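Local coordinates for ribonuclease H (Uncultured organism, PDB 3U3G), which probably cleaves the RNA strand of RNA/DNA hybrids as a type 1 ribonuclease H, at residues A[7-12]-A[75-80]; A[19-24]-A[50-55]; A[35-40]-A[132-137]; A[45-50]-A[94-99]. All coordinates share one frame; numbering follows the deposited sequence. Where two conformers were deposited one is given.

Contact 1. Residues A[7-12]-A[75-80]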
loop_
_atom_site.group_PDB
_atom_site.type_symbol
_atom_site.label_atom_id
_atom_site.label_comp_id
_atom_site.label_asym_id
_atom_site.label_seq_id
_atom_site.Cartn_x
_atom_site.Cartn_y
_atom_site.Cartn_z
ATOM N N TYR A 7 -0.136 5.400 3.915
ATOM C CA TYR A 7 1.043 4.567 4.168
ATOM C C TYR A 7 0.652 3.125 3.906
ATOM O O TYR A 7 -0.401 2.670 4.373
ATOM C CB TYR A 7 1.484 4.660 5.635
ATOM C CG TYR A 7 1.759 6.063 6.119
ATOM C CD1 TYR A 7 0.715 6.964 6.325
ATOM C CD2 TYR A 7 3.065 6.529 6.230
ATOM C CE1 TYR A 7 0.961 8.259 6.783
ATOM C CE2 TYR A 7 3.319 7.825 6.670
ATOM C CZ TYR A 7 2.272 8.692 6.889
ATOM O OH TYR A 7 2.516 10.012 7.264
ATOM N N THR A 8 1.495 2.388 3.204
ATOM C CA THR A 8 1.219 0.968 3.018
ATOM C C THR A 8 2.400 0.116 3.412
ATOM O O THR A 8 3.547 0.561 3.340
ATOM C CB THR A 8 0.809 0.609 1.572
ATOM O OG1 THR A 8 1.930 0.780 0.693
ATOM C CG2 THR A 8 -0.353 1.485 1.089
ATOM N N ASP A 9 2.114 -1.113 3.810
ATOM C CA ASP A 9 3.144 -2.123 4.005
ATOM C C ASP A 9 2.511 -3.497 3.796
ATOM O O ASP A 9 1.296 -3.684 3.967
ATOM C CB ASP A 9 3.737 -2.017 5.422
ATOM C CG ASP A 9 5.098 -2.700 5.559
ATOM O OD1 ASP A 9 5.732 -3.041 4.540
ATOM O OD2 ASP A 9 5.546 -2.884 6.713
ATOM N N GLY A 10 3.337 -4.462 3.416
ATOM C CA GLY A 10 2.921 -5.850 3.341
ATOM C C GLY A 10 4.083 -6.718 3.756
ATOM O O GLY A 10 5.241 -6.336 3.595
ATOM N N GLY A 11 3.776 -7.879 4.303
ATOM C CA GLY A 11 4.821 -8.802 4.724
ATOM C C GLY A 11 4.344 -10.231 4.684
ATOM O O GLY A 11 3.155 -10.508 4.852
ATOM N N ALA A 12 5.277 -11.145 4.589
ATOM C CA ALA A 12 5.007 -12.554 4.749
ATOM C C ALA A 12 6.025 -13.225 5.699
ATOM O O ALA A 12 7.143 -12.879 5.734
ATOM C CB ALA A 12 5.035 -13.237 3.401
ATOM N N ARG A 75 3.022 6.858 0.805
ATOM C CA ARG A 75 4.333 6.745 1.432
ATOM C C ARG A 75 4.676 5.292 1.715
ATOM O O ARG A 75 3.861 4.543 2.256
ATOM C CB ARG A 75 4.362 7.549 2.732
ATOM C CG ARG A 75 4.151 9.031 2.473
ATOM C CD ARG A 75 4.047 9.860 3.742
ATOM N NE ARG A 75 3.873 11.275 3.401
ATOM C CZ ARG A 75 3.788 12.255 4.294
ATOM N NH1 ARG A 75 3.857 11.980 5.588
ATOM N NH2 ARG A 75 3.542 13.497 3.883
ATOM N N MET A 76 5.857 4.874 1.274
ATOM C CA MET A 76 6.300 3.498 1.445
ATOM C C MET A 76 7.732 3.519 1.927
ATOM O O MET A 76 8.523 4.349 1.481
ATOM C CB MET A 76 6.268 2.782 0.100
ATOM C CG MET A 76 4.910 2.777 -0.566
ATOM S SD MET A 76 4.942 1.976 -2.175
ATOM C CE MET A 76 4.303 0.353 -1.779
ATOM N N ASP A 77 8.107 2.529 2.730
ATOM C CA ASP A 77 9.485 2.445 3.178
ATOM C C ASP A 77 10.377 1.553 2.316
ATOM O O ASP A 77 11.585 1.479 2.554
ATOM C CB ASP A 77 9.586 2.108 4.678
ATOM C CG ASP A 77 9.138 0.688 5.010
ATOM O OD1 ASP A 77 8.055 0.298 4.540
ATOM O OD2 ASP A 77 9.634 0.147 6.030
ATOM N N SER A 78 9.870 1.160 1.155
ATOM C CA SER A 78 10.688 0.445 0.181
ATOM C C SER A 78 11.048 1.390 -0.963
ATOM O O SER A 78 10.195 1.744 -1.773
ATOM C CB SER A 78 9.919 -0.757 -0.378
ATOM O OG SER A 78 10.580 -1.289 -1.520
ATOM N N GLU A 79 12.311 1.794 -1.046
ATOM C CA GLU A 79 12.711 2.667 -2.129
ATOM C C GLU A 79 12.547 1.971 -3.482
ATOM O O GLU A 79 12.121 2.588 -4.459
ATOM C CB GLU A 79 14.143 3.196 -1.950
ATOM C CG GLU A 79 14.463 4.242 -3.000
ATOM C CD GLU A 79 15.793 4.936 -2.818
ATOM O OE1 GLU A 79 16.510 4.634 -1.848
ATOM O OE2 GLU A 79 16.068 5.840 -3.633
ATOM N N LEU A 80 12.895 0.687 -3.543
ATOM C CA LEU A 80 12.726 -0.077 -4.765
ATOM C C LEU A 80 11.289 -0.028 -5.281
ATOM O O LEU A 80 11.052 0.277 -6.439
ATOM C CB LEU A 80 13.156 -1.525 -4.556
ATOM C CG LEU A 80 12.921 -2.455 -5.743
ATOM C CD1 LEU A 80 13.743 -2.005 -6.930
ATOM C CD2 LEU A 80 13.279 -3.879 -5.360
HETATM O O HOH W 1 6.089 0.098 2.340
HETATM O O HOH W 2 7.780 -1.301 7.561
#

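Contact 2. Residues A[19-24]-A[50-55]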
loop_
_atom_site.group_PDB
_atom_site.type_symbol
_atom_site.label_atom_id
_atom_site.label_comp_id
_atom_site.label_asym_id
_atom_site.label_seq_id
_atom_site.Cartn_x
_atom_site.Cartn_y
_atom_site.Cartn_z
ATOM N N ALA A 19 0.724 -14.211 5.226
ATOM C CA ALA A 19 1.033 -12.840 4.825
ATOM C C ALA A 19 -0.072 -11.869 5.208
ATOM O O ALA A 19 -1.235 -12.252 5.362
ATOM C CB ALA A 19 1.325 -12.766 3.335
ATOM N N GLY A 20 0.299 -10.600 5.303
ATOM C CA GLY A 20 -0.613 -9.569 5.756
ATOM C C GLY A 20 -0.360 -8.269 5.036
ATOM O O GLY A 20 0.731 -8.030 4.515
ATOM N N ILE A 21 -1.355 -7.385 5.090
ATOM C CA ILE A 21 -1.216 -6.031 4.548
ATOM C C ILE A 21 -1.656 -5.014 5.584
ATOM O O ILE A 21 -2.473 -5.324 6.466
ATOM C CB ILE A 21 -2.006 -5.850 3.237
ATOM C CG1 ILE A 21 -3.505 -6.093 3.463
ATOM C CG2 ILE A 21 -1.421 -6.766 2.150
ATOM C CD1 ILE A 21 -4.341 -5.858 2.249
ATOM N N GLY A 22 -1.101 -3.810 5.478
ATOM C CA GLY A 22 -1.449 -2.698 6.364
ATOM C C GLY A 22 -1.529 -1.416 5.569
ATOM O O GLY A 22 -0.701 -1.162 4.696
ATOM N N VAL A 23 -2.600 -0.664 5.786
ATOM C CA VAL A 23 -2.799 0.633 5.161
ATOM C C VAL A 23 -3.209 1.618 6.251
ATOM O O VAL A 23 -4.122 1.339 7.046
ATOM C CB VAL A 23 -3.927 0.580 4.105
ATOM C CG1 VAL A 23 -4.113 1.945 3.456
ATOM C CG2 VAL A 23 -3.662 -0.528 3.048
ATOM N N VAL A 24 -2.535 2.762 6.304
ATOM C CA VAL A 24 -2.942 3.863 7.169
ATOM C C VAL A 24 -3.243 5.052 6.273
ATOM O O VAL A 24 -2.456 5.384 5.367
ATOM C CB VAL A 24 -1.809 4.265 8.150
ATOM C CG1 VAL A 24 -2.243 5.439 9.017
ATOM C CG2 VAL A 24 -1.373 3.070 8.994
ATOM N N TYR A 50 2.701 -5.369 -2.801
ATOM C CA TYR A 50 1.878 -4.941 -3.933
ATOM C C TYR A 50 0.391 -5.083 -3.620
ATOM O O TYR A 50 -0.393 -4.189 -3.938
ATOM C CB TYR A 50 2.213 -5.752 -5.184
ATOM C CG TYR A 50 3.360 -5.214 -6.022
ATOM C CD1 TYR A 50 4.551 -4.802 -5.443
ATOM C CD2 TYR A 50 3.279 -5.192 -7.408
ATOM C CE1 TYR A 50 5.599 -4.325 -6.221
ATOM C CE2 TYR A 50 4.344 -4.793 -8.182
ATOM C CZ TYR A 50 5.492 -4.332 -7.586
ATOM O OH TYR A 50 6.522 -3.842 -8.376
ATOM N N GLU A 51 0.027 -6.139 -2.903
ATOM C CA GLU A 51 -1.369 -6.307 -2.500
ATOM C C GLU A 51 -1.805 -5.190 -1.554
ATOM O O GLU A 51 -2.965 -4.790 -1.562
ATOM C CB GLU A 51 -1.599 -7.674 -1.848
ATOM C CG GLU A 51 -1.516 -8.887 -2.765
ATOM C CD GLU A 51 -2.748 -9.077 -3.644
ATOM O OE1 GLU A 51 -3.551 -8.121 -3.830
ATOM O OE2 GLU A 51 -2.866 -10.188 -4.217
ATOM N N ALA A 52 -0.902 -4.698 -0.711
ATOM C CA ALA A 52 -1.263 -3.616 0.186
ATOM C C ALA A 52 -1.570 -2.340 -0.584
ATOM O O ALA A 52 -2.522 -1.623 -0.259
ATOM C CB ALA A 52 -0.151 -3.374 1.202
ATOM N N LEU A 53 -0.810 -2.078 -1.654
ATOM C CA LEU A 53 -1.138 -0.960 -2.539
ATOM C C LEU A 53 -2.507 -1.146 -3.216
ATOM O O LEU A 53 -3.278 -0.188 -3.324
ATOM C CB LEU A 53 -0.052 -0.765 -3.606
ATOM C CG LEU A 53 1.309 -0.263 -3.146
ATOM C CD1 LEU A 53 2.345 -0.515 -4.238
ATOM C CD2 LEU A 53 1.205 1.220 -2.835
ATOM N N ILE A 54 -2.760 -2.346 -3.739
ATOM C CA ILE A 54 -4.056 -2.626 -4.352
ATOM C C ILE A 54 -5.207 -2.381 -3.358
ATOM O O ILE A 54 -6.198 -1.743 -3.691
ATOM C CB ILE A 54 -4.080 -4.045 -4.924
ATOM C CG1 ILE A 54 -3.096 -4.126 -6.096
ATOM C CG2 ILE A 54 -5.486 -4.424 -5.364
ATOM C CD1 ILE A 54 -2.847 -5.529 -6.587
ATOM N N ARG A 55 -5.012 -2.800 -2.115
ATOM C CA ARG A 55 -5.998 -2.575 -1.071
ATOM C C ARG A 55 -6.154 -1.100 -0.733
ATOM O O ARG A 55 -7.276 -0.614 -0.622
ATOM C CB ARG A 55 -5.658 -3.376 0.183
ATOM C CG ARG A 55 -6.478 -3.012 1.421
ATOM C CD ARG A 55 -7.991 -3.279 1.275
ATOM N NE ARG A 55 -8.715 -2.998 2.530
ATOM C CZ ARG A 55 -8.866 -3.882 3.508
ATOM N NH1 ARG A 55 -9.424 -3.511 4.656
ATOM N NH2 ARG A 55 -8.476 -5.139 3.333
#

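Contact 3. Residues A[35-40]-A[132-137]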
loop_
_atom_site.group_PDB
_atom_site.type_symbol
_atom_site.label_atom_id
_atom_site.label_comp_id
_atom_site.label_asym_id
_atom_site.label_seq_id
_atom_site.Cartn_x
_atom_site.Cartn_y
_atom_site.Cartn_z
ATOM N N GLU A 35 -7.797 2.879 8.760
ATOM C CA GLU A 35 -6.765 1.849 8.779
ATOM C C GLU A 35 -7.311 0.564 8.178
ATOM O O GLU A 35 -8.427 0.158 8.503
ATOM C CB GLU A 35 -6.298 1.591 10.218
ATOM C CG GLU A 35 -5.653 2.804 10.894
ATOM C CD GLU A 35 -5.089 2.482 12.268
ATOM O OE1 GLU A 35 -5.525 1.491 12.887
ATOM O OE2 GLU A 35 -4.216 3.246 12.726
ATOM N N SER A 36 -6.479 -0.151 7.424
ATOM C CA SER A 36 -6.796 -1.517 6.991
ATOM C C SER A 36 -5.722 -2.457 7.541
ATOM O O SER A 36 -4.519 -2.178 7.415
ATOM C CB SER A 36 -6.794 -1.576 5.470
ATOM O OG SER A 36 -7.867 -0.802 4.931
ATOM N N SER A 37 -6.141 -3.607 8.053
ATOM C CA SER A 37 -5.231 -4.650 8.515
ATOM C C SER A 37 -5.845 -5.981 8.105
ATOM O O SER A 37 -6.963 -6.279 8.503
ATOM C CB SER A 37 -5.140 -4.591 10.043
ATOM O OG SER A 37 -4.445 -5.711 10.554
ATOM N N ALA A 38 -5.199 -6.712 7.202
ATOM C CA ALA A 38 -5.827 -7.905 6.640
ATOM C C ALA A 38 -4.838 -9.047 6.444
ATOM O O ALA A 38 -3.723 -8.832 5.982
ATOM C CB ALA A 38 -6.532 -7.577 5.331
ATOM N N TYR A 39 -5.284 -10.266 6.732
ATOM C CA TYR A 39 -4.569 -11.472 6.333
ATOM C C TYR A 39 -4.911 -11.799 4.891
ATOM O O TYR A 39 -6.083 -11.720 4.486
ATOM C CB TYR A 39 -5.010 -12.618 7.240
ATOM C CG TYR A 39 -4.395 -13.947 6.905
ATOM C CD1 TYR A 39 -3.037 -14.160 7.081
ATOM C CD2 TYR A 39 -5.183 -15.009 6.465
ATOM C CE1 TYR A 39 -2.461 -15.378 6.751
ATOM C CE2 TYR A 39 -4.617 -16.235 6.142
ATOM C CZ TYR A 39 -3.256 -16.407 6.294
ATOM O OH TYR A 39 -2.686 -17.610 5.922
ATOM N N ILE A 40 -3.902 -12.139 4.098
ATOM C CA ILE A 40 -4.111 -12.324 2.677
ATOM C C ILE A 40 -3.737 -13.726 2.209
ATOM O O ILE A 40 -3.645 -13.969 1.012
ATOM C CB ILE A 40 -3.377 -11.273 1.834
ATOM C CG1 ILE A 40 -1.859 -11.393 2.001
ATOM C CG2 ILE A 40 -3.823 -9.870 2.215
ATOM C CD1 ILE A 40 -1.092 -10.653 0.924
ATOM N N ASN A 132 1.476 -7.141 11.002
ATOM C CA ASN A 132 1.788 -8.172 11.975
ATOM C C ASN A 132 0.604 -8.516 12.874
ATOM O O ASN A 132 0.408 -9.674 13.219
ATOM C CB ASN A 132 3.006 -7.758 12.798
ATOM C CG ASN A 132 4.306 -7.927 12.028
ATOM O OD1 ASN A 132 4.941 -6.944 11.648
ATOM N ND2 ASN A 132 4.605 -9.161 11.645
ATOM N N GLU A 133 -0.273 -7.545 13.099
ATOM C CA GLU A 133 -1.527 -7.790 13.808
ATOM C C GLU A 133 -2.392 -8.794 13.048
ATOM O O GLU A 133 -2.915 -9.759 13.632
ATOM C CB GLU A 133 -2.271 -6.468 14.000
ATOM C CG GLU A 133 -3.532 -6.535 14.844
ATOM C CD GLU A 133 -4.224 -5.176 14.970
ATOM O OE1 GLU A 133 -3.541 -4.141 14.821
ATOM O OE2 GLU A 133 -5.468 -5.148 15.079
ATOM N N ALA A 134 -2.500 -8.597 11.737
ATOM C CA ALA A 134 -3.306 -9.456 10.892
ATOM C C ALA A 134 -2.735 -10.867 10.847
ATOM O O ALA A 134 -3.484 -11.835 10.940
ATOM C CB ALA A 134 -3.432 -8.874 9.485
ATOM N N ILE A 135 -1.423 -10.990 10.648
ATOM C CA ILE A 135 -0.812 -12.316 10.608
ATOM C C ILE A 135 -0.920 -13.042 11.950
ATOM O O ILE A 135 -1.352 -14.200 12.001
ATOM C CB ILE A 135 0.653 -12.282 10.135
ATOM C CG1 ILE A 135 0.745 -11.686 8.728
ATOM C CG2 ILE A 135 1.236 -13.694 10.122
ATOM C CD1 ILE A 135 2.173 -11.340 8.329
ATOM N N ASP A 136 -0.632 -12.333 13.038
ATOM C CA ASP A 136 -0.697 -12.940 14.367
ATOM C C ASP A 136 -2.112 -13.459 14.609
ATOM O O ASP A 136 -2.297 -14.518 15.227
ATOM C CB ASP A 136 -0.351 -11.920 15.453
ATOM C CG ASP A 136 1.130 -11.602 15.524
ATOM O OD1 ASP A 136 1.939 -12.360 14.953
ATOM O OD2 ASP A 136 1.470 -10.593 16.180
ATOM N N LYS A 137 -3.117 -12.672 14.226
ATOM C CA LYS A 137 -4.496 -13.023 14.536
ATOM C C LYS A 137 -4.940 -14.232 13.723
ATOM O O LYS A 137 -5.525 -15.163 14.272
ATOM C CB LYS A 137 -5.431 -11.830 14.316
ATOM C CG LYS A 137 -6.882 -12.108 14.719
ATOM C CD LYS A 137 -7.688 -10.817 14.862
ATOM C CE LYS A 137 -8.942 -11.020 15.725
ATOM N NZ LYS A 137 -9.841 -12.120 15.247
#

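Contact 4. Residues A[45-50]-A[94-99]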
loop_
_atom_site.group_PDB
_atom_site.type_symbol
_atom_site.label_atom_id
_atom_site.label_comp_id
_atom_site.label_asym_id
_atom_site.label_seq_id
_atom_site.Cartn_x
_atom_site.Cartn_y
_atom_site.Cartn_z
ATOM N N ASN A 45 6.761 -11.828 0.291
ATOM C CA ASN A 45 6.829 -10.494 0.825
ATOM C C ASN A 45 6.470 -9.462 -0.237
ATOM O O ASN A 45 5.742 -8.511 0.024
ATOM C CB ASN A 45 8.230 -10.213 1.377
ATOM C CG ASN A 45 8.196 -9.339 2.595
ATOM O OD1 ASN A 45 8.225 -8.109 2.473
ATOM N ND2 ASN A 45 7.824 -9.939 3.724
ATOM N N ASN A 46 7.126 -9.554 -1.388
ATOM C CA ASN A 46 6.956 -8.535 -2.413
ATOM C C ASN A 46 5.534 -8.516 -2.973
ATOM O O ASN A 46 4.996 -7.451 -3.257
ATOM C CB ASN A 46 7.972 -8.713 -3.538
ATOM C CG ASN A 46 9.331 -8.142 -3.193
ATOM O OD1 ASN A 46 9.458 -7.278 -2.320
ATOM N ND2 ASN A 46 10.347 -8.564 -3.936
ATOM N N VAL A 47 4.939 -9.697 -3.108
ATOM C CA VAL A 47 3.536 -9.774 -3.482
ATOM C C VAL A 47 2.640 -9.115 -2.441
ATOM O O VAL A 47 1.794 -8.289 -2.800
ATOM C CB VAL A 47 3.081 -11.195 -3.807
ATOM C CG1 VAL A 47 1.548 -11.277 -3.869
ATOM C CG2 VAL A 47 3.693 -11.642 -5.135
ATOM N N ALA A 48 2.907 -9.371 -1.160
ATOM C CA ALA A 48 2.181 -8.684 -0.095
ATOM C C ALA A 48 2.291 -7.162 -0.143
ATOM O O ALA A 48 1.293 -6.478 0.040
ATOM C CB ALA A 48 2.566 -9.236 1.287
ATOM N N GLU A 49 3.483 -6.626 -0.415
ATOM C CA GLU A 49 3.625 -5.180 -0.562
ATOM C C GLU A 49 2.731 -4.651 -1.679
ATOM O O GLU A 49 2.133 -3.573 -1.566
ATOM C CB GLU A 49 5.079 -4.792 -0.856
ATOM C CG GLU A 49 6.044 -4.890 0.336
ATOM C CD GLU A 49 6.310 -3.547 1.030
ATOM O OE1 GLU A 49 5.464 -2.622 0.960
ATOM O OE2 GLU A 49 7.357 -3.431 1.700
ATOM N N TYR A 50 2.701 -5.369 -2.801
ATOM C CA TYR A 50 1.878 -4.941 -3.933
ATOM C C TYR A 50 0.391 -5.083 -3.620
ATOM O O TYR A 50 -0.393 -4.189 -3.938
ATOM C CB TYR A 50 2.213 -5.752 -5.184
ATOM C CG TYR A 50 3.360 -5.214 -6.022
ATOM C CD1 TYR A 50 4.551 -4.802 -5.443
ATOM C CD2 TYR A 50 3.279 -5.192 -7.408
ATOM C CE1 TYR A 50 5.599 -4.325 -6.221
ATOM C CE2 TYR A 50 4.344 -4.793 -8.182
ATOM C CZ TYR A 50 5.492 -4.332 -7.586
ATOM O OH TYR A 50 6.522 -3.842 -8.376
ATOM N N PRO A 94 9.290 -11.867 -12.184
ATOM C CA PRO A 94 8.141 -12.281 -12.982
ATOM C C PRO A 94 6.829 -12.294 -12.200
ATOM O O PRO A 94 5.783 -11.946 -12.756
ATOM C CB PRO A 94 8.525 -13.692 -13.434
ATOM C CG PRO A 94 9.998 -13.651 -13.512
ATOM C CD PRO A 94 10.434 -12.783 -12.353
ATOM N N THR A 95 6.887 -12.596 -10.901
ATOM C CA THR A 95 5.677 -12.752 -10.103
ATOM C C THR A 95 4.986 -11.424 -9.776
ATOM O O THR A 95 3.903 -11.406 -9.194
ATOM C CB THR A 95 5.934 -13.541 -8.788
ATOM O OG1 THR A 95 6.981 -12.909 -8.039
ATOM C CG2 THR A 95 6.342 -14.976 -9.094
ATOM N N LEU A 96 5.629 -10.313 -10.138
ATOM C CA LEU A 96 5.086 -8.986 -9.835
ATOM C C LEU A 96 4.489 -8.271 -11.049
ATOM O O LEU A 96 3.891 -7.203 -10.916
ATOM C CB LEU A 96 6.171 -8.114 -9.201
ATOM C CG LEU A 96 6.667 -8.524 -7.812
ATOM C CD1 LEU A 96 7.783 -7.599 -7.355
ATOM C CD2 LEU A 96 5.514 -8.527 -6.820
ATOM N N LYS A 97 4.769 -8.782 -12.239
ATOM C CA LYS A 97 4.497 -8.028 -13.468
ATOM C C LYS A 97 3.006 -7.844 -13.746
ATOM O O LYS A 97 2.555 -6.738 -14.070
ATOM C CB LYS A 97 5.223 -8.669 -14.665
ATOM C CG LYS A 97 6.743 -8.456 -14.617
ATOM C CD LYS A 97 7.373 -8.447 -15.996
ATOM C CE LYS A 97 8.889 -8.423 -15.890
ATOM N NZ LYS A 97 9.547 -8.772 -17.181
ATOM N N GLU A 98 2.209 -8.843 -13.405
ATOM C CA GLU A 98 0.783 -8.706 -13.608
ATOM C C GLU A 98 0.146 -7.735 -12.617
ATOM O O GLU A 98 -0.580 -6.820 -13.022
ATOM C CB GLU A 98 0.080 -10.065 -13.670
ATOM C CG GLU A 98 -0.026 -10.596 -15.101
ATOM C CD GLU A 98 -0.342 -12.075 -15.184
ATOM O OE1 GLU A 98 0.191 -12.742 -16.103
ATOM O OE2 GLU A 98 -1.273 -12.512 -14.480
ATOM N N LYS A 99 0.551 -7.807 -11.351
ATOM C CA LYS A 99 0.052 -6.863 -10.365
ATOM C C LYS A 99 0.541 -5.441 -10.623
ATOM O O LYS A 99 -0.187 -4.467 -10.410
ATOM C CB LYS A 99 0.388 -7.325 -8.946
ATOM C CG LYS A 99 -0.476 -8.495 -8.483
ATOM C CD LYS A 99 0.134 -9.216 -7.279
ATOM C CE LYS A 99 -0.452 -10.621 -7.112
ATOM N NZ LYS A 99 -1.918 -10.611 -6.959
#

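Contact 1. Residues A[7-12]-A[75-80]
The Tyr7 ring lies alongside the extended chain of Arg75, with Tyr7 CE2 3.6 Å from Arg75 CD. Both residues place CG beside the backbone N and anti to the carbonyl carbon, so the two side chains leave the same face of the sheet and run the same way. At their tips Arg75 NH1 gives a weak, bent hydrogen bond of 2.9 Å to Tyr7 OH, the guanidinium standing 84° from the ring plane; the stronger partner of Arg75 is Glu73, which forms a salt bridge with NE. A leucine in place of Tyr7 would remove ring and hydroxyl, and Arg75 would probably lose that methylene packing and the weak NH1 bond but keep Glu73.

Beneath this pair the strands run parallel, and Thr8 N reaches Arg75 O in a weak hydrogen bond of 3.3 Å. Past Arg75 they diverge, and a water takes over, donating to Thr8 O and accepting from Asp77 N. On the other face Thr8 OG1, between backbone N and carbonyl carbon, sits 3.5 Å from Met76 CE.

Asp9 OD1 and Asp77 OD1 are 4.1 Å apart, their carboxylates nearly perpendicular. A second water donates to Asp9 OD2 at 2.9 Å and to Asp77 OD2 at 2.8 Å, while Asn124 ND2 binds Asp77 OD1. Two acids so close, with Glu49 also near Asp9, would probably raise at least one proton affinity; the group resembles the metal-binding acidic cluster of RNases H. Strand 3-12 thus pairs with strand 71-76 at the sheet centre, helix 45-60 under Thr8 and Met76, and helix 125-139 beside Asp9.

Contact 2. Residues A[19-24]-A[50-55]
Arg55 NE is held by one salt bridge, to Asp59 OD1 one turn further along the same helix. The arginine gets there by setting CG anti to the backbone N (chi1 169°) and bending at chi2, so its aliphatic part stays against the strand. Ile21 meets that part tip first and at about a right angle: Ile21 CD1 is 3.5 Å from Arg55 CB and 3.7 Å from Arg55 CG. The isoleucine holds CG1 in the crowded position between backbone N and carbonyl carbon, which sends CD1 toward the arginine and leaves CG2 to press on the helix backbone, 3.6 Å from Ala52 N.

Ala52 is the close point. Its CB lies 3.7 Å from Ile21 CB, and with so short a side chain the strand and helix segments come within 7.5 Å axis to axis, crossing at -43°. This is the α/β layering of the RNase H fold: helix 45-60 belongs to the crossover that leads from strand 32-41 to strand 71-76, and on its way it passes over strand 17-26. Gly22, between Ile21 and Val23, has no side chain, and a CB on it would point away from the helix.

Val23 extends the apolar patch along the strand. Its CG2, anti to the carbonyl carbon, approaches Ala52 O at 3.7 Å and, more loosely, Arg55 CG at 4.1 Å. No hydrogen bond joins the two segments; the polar backbone of the strand is bonded within the sheet instead, Ile21 to Ala38 and Gly22 to Asp9.

Contact 3. Residues A[35-40]-A[132-137]
Ser37 and Tyr39 share the same first torsion, with OG of the serine (chi1 171°) and CG of the tyrosine (chi1 177°) each anti to the backbone N. The serine hydroxyl is thereby sent out to the helix, while the Tyr39 side chain leaves past one flank of it, and the methyl of Ala134 fits in the interval. In the RNase H fold this is the C-terminal helix, here 125-139, resting on the outermost strand 32-41. It takes the face opposite to helix 45-60, whose Arg55 touches Ala38 from the far side.

The short alanine side chain permits a close approach: the axes of the two segments pass 6.6 Å apart and cross at -41°. Nothing bonds across the pair, and the contact is made by van der Waals touch around one methyl group. Ser37 OG stands 3.5 Å from Ala134 CB and about 4.1 Å from Glu133 CB, yet its polar need is met by a hydrogen bond to Leu130 O, one turn earlier in the helix. The hydroxyl therefore ties strand to helix just upstream while packing here through its flank.

Charges line the exposed side. Glu35 forms a salt bridge with Arg126, which joins the strand to the first turn of helix 125-139. Farther along the helix Tyr39 also touches Ala138, and Tyr39 CB lies 4.1 Å from Ala134 O. The tightest approach is to the main chain: Ala134 CB sits 3.4 Å from Ala38 C and 3.6 Å from Tyr39 N.

Contact 4. Residues A[45-50]-A[94-99]
Leu96 fills the tight part of this contact. Its CD2 stands over the centre of the Tyr50 ring, 3.9 Å from the centroid and 6° off the normal, a clear CH-pi contact. The same methyl is wedged against the helix backbone, 3.8 Å from Asn46 O, and meets Val47 CG2 at 4.0 Å. Lys99 approaches the ring differently, with its CB at the edge, near the ring plane and 3.9 Å from Tyr50 CD2, and Lys99 CE passes 3.9 Å from Val47 CG1. An alanine in place of Tyr50 would remove the ring face under Leu96 CD2, the edge beside Lys99 CB and the hydroxyl bound to Gln84, and would probably loosen the pairing of the helices.

The outer side is looser. Thr95 is exposed and comes near Val47 through its carbonyl O, 4.1 Å from Val47 CG2, while the side chain of Asn46 reaches Leu96 through CB, 4.0 Å from CD1.

The segments of helices 45-60 and 94-110 run almost parallel, 11° apart, with axes 9.9 Å from each other. No hydrogen bond spans them, so cohesion rests on aliphatic and aromatic contact, supplemented by the salt bridge from Lys99 NZ to Glu51.

Overall arrangement
The contacts build outward from the sheet. Contacts 1 and 2, with centres 9 Å apart, lie on adjacent strands joined by Tyr7 N to Val24 O at 2.7 Å, and Met76 CE meets Leu53 CD1 at 3.3 Å. Contact 3 carries the sheet on to its edge, Val23 O taking Ser36 N at 2.8 Å, and adds the helix on the other face. Contact 4 backs helix 45-60 with helix 94-110, shares Tyr50 with contact 2 and joins it through Glu51 OE2 to Lys99 NZ at 2.9 Å. Contacts 1 and 4 converge where Asp9 OD1 comes within 3.3 Å of Glu49 OE2; with Asp77 and nearby Asp128 this matches the probable metal-binding active site of RNases H.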